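Local coordinates for putative ferredoxin (PDB 7M1O), which probably carries electrons as a small ferredoxin with a single [4Fe-4S] cluster, at residues Q53-K56 with E57-E61. Sequence-based numbering, arbitrary orientation.
Sequences QEVK and EVTDE
With its first torsion at -63°, T59 holds OG1 anti to its own carbonyl carbon and beside its backbone N, which sets the hydroxyl beside the carbonyl of V55, one helical turn earlier. OG1 donates to V55 O over 2.7 Å, approaching from above the carbonyl plane, while T59 N reaches the same oxygen at 3.0 Å from the opposite face. Two donors from one residue thus grip a single backbone acceptor, and V55 CG1 lies 4.1 Å from T59 OG1. The straightest of the i to i+4 backbone bonds runs from V58 N to E54 O (3.0 Å, N-H...O 168°). These turns belong to helix 52-61 of the single-cluster ferredoxin fold, which leads directly into the cluster ligand C62; V55 and V58 are buried against Y26, and the side chain of V58 lies about 6 Å from the [4Fe-4S] cluster. T59 OG1 also hydrogen-bonds T69 OG1 on strand 67-71, tying helix to sheet. A valine in place of T59 would probably take the hydroxyl bond from V55 O, leaving it the backbone amide, and deprive T69 of its partner on the helix. On another side of the helix, E54 bends at its second torsion, bringing OE2 to 4.1 Å from E57 OE1, a like-charged pair whose carboxylate planes stand 66° apart.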
loop_
_atom_site.group_PDB
_atom_site.type_symbol
_atom_site.label_atom_id
_atom_site.label_comp_id
_atom_site.label_asym_id
_atom_site.label_seq_id
_atom_site.Cartn_x
_atom_site.Cartn_y
_atom_site.Cartn_z
ATOM N N GLN A 53 -10.601 -2.109 5.181
ATOM C CA GLN A 53 -11.067 -0.729 5.268
ATOM C C GLN A 53 -9.914 0.238 5.518
ATOM O O GLN A 53 -9.908 1.348 4.990
ATOM C CB GLN A 53 -12.120 -0.587 6.367
ATOM C CG GLN A 53 -13.429 -1.286 6.039
ATOM C CD GLN A 53 -14.500 -1.044 7.082
ATOM O OE1 GLN A 53 -14.493 -0.026 7.774
ATOM N NE2 GLN A 53 -15.429 -1.986 7.203
ATOM N N GLU A 54 -8.943 -0.186 6.320
ATOM C CA GLU A 54 -7.741 0.610 6.547
ATOM C C GLU A 54 -6.995 0.823 5.231
ATOM O O GLU A 54 -6.597 1.943 4.902
ATOM C CB GLU A 54 -6.828 -0.070 7.570
ATOM C CG GLU A 54 -7.350 -0.027 8.998
ATOM C CD GLU A 54 -7.368 1.377 9.574
ATOM O OE1 GLU A 54 -6.407 2.136 9.323
ATOM O OE2 GLU A 54 -8.345 1.723 10.275
ATOM N N VAL A 55 -6.816 -0.258 4.480
ATOM C CA VAL A 55 -6.148 -0.190 3.187
ATOM C C VAL A 55 -6.924 0.713 2.233
ATOM O O VAL A 55 -6.332 1.520 1.518
ATOM C CB VAL A 55 -5.981 -1.600 2.569
ATOM C CG1 VAL A 55 -5.633 -1.531 1.081
ATOM C CG2 VAL A 55 -4.906 -2.368 3.319
ATOM N N LYS A 56 -8.246 0.583 2.228
ATOM C CA LYS A 56 -9.077 1.385 1.337
ATOM C C LYS A 56 -8.989 2.862 1.702
ATOM O O LYS A 56 -9.026 3.727 0.827
ATOM C CB LYS A 56 -10.534 0.914 1.377
ATOM C CG LYS A 56 -10.776 -0.399 0.639
ATOM C CD LYS A 56 -12.251 -0.771 0.595
ATOM C CE LYS A 56 -12.975 -0.052 -0.531
ATOM N NZ LYS A 56 -14.404 -0.465 -0.631
ATOM N N GLU A 57 -8.863 3.145 2.995
ATOM C CA GLU A 57 -8.747 4.521 3.465
ATOM C C GLU A 57 -7.434 5.166 3.028
ATOM O O GLU A 57 -7.439 6.268 2.480
ATOM C CB GLU A 57 -8.878 4.579 4.988
ATOM C CG GLU A 57 -10.316 4.501 5.480
ATOM C CD GLU A 57 -10.416 4.375 6.986
ATOM O OE1 GLU A 57 -9.413 4.654 7.677
ATOM O OE2 GLU A 57 -11.498 3.992 7.479
ATOM N N VAL A 58 -6.310 4.493 3.261
ATOM C CA VAL A 58 -5.015 5.064 2.893
ATOM C C VAL A 58 -4.880 5.167 1.379
ATOM O O VAL A 58 -4.140 6.008 0.872
ATOM C CB VAL A 58 -3.834 4.244 3.446
ATOM C CG1 VAL A 58 -3.863 4.230 4.963
ATOM C CG2 VAL A 58 -3.842 2.827 2.890
ATOM N N THR A 59 -5.586 4.300 0.659
ATOM C CA THR A 59 -5.611 4.359 -0.796
ATOM C C THR A 59 -6.215 5.685 -1.259
ATOM O O THR A 59 -5.713 6.313 -2.194
ATOM C CB THR A 59 -6.412 3.183 -1.392
ATOM O OG1 THR A 59 -5.772 1.945 -1.050
ATOM C CG2 THR A 59 -6.506 3.297 -2.910
ATOM N N ASP A 60 -7.289 6.110 -0.599
ATOM C CA ASP A 60 -7.927 7.384 -0.917
ATOM C C ASP A 60 -7.116 8.560 -0.384
ATOM O O ASP A 60 -7.210 9.674 -0.901
ATOM C CB ASP A 60 -9.344 7.442 -0.340
ATOM C CG ASP A 60 -10.301 6.488 -1.029
ATOM O OD1 ASP A 60 -10.015 6.057 -2.167
ATOM O OD2 ASP A 60 -11.352 6.176 -0.431
ATOM N N GLU A 61 -6.321 8.308 0.650
ATOM C CA GLU A 61 -5.602 9.371 1.343
ATOM C C GLU A 61 -4.197 9.596 0.795
ATOM O O GLU A 61 -3.606 10.648 1.030
ATOM C CB GLU A 61 -5.528 9.062 2.837
ATOM C CG GLU A 61 -6.859 9.227 3.556
ATOM C CD GLU A 61 -6.836 8.688 4.972
ATOM O OE1 GLU A 61 -5.847 8.024 5.348
ATOM O OE2 GLU A 61 -7.811 8.929 5.711
#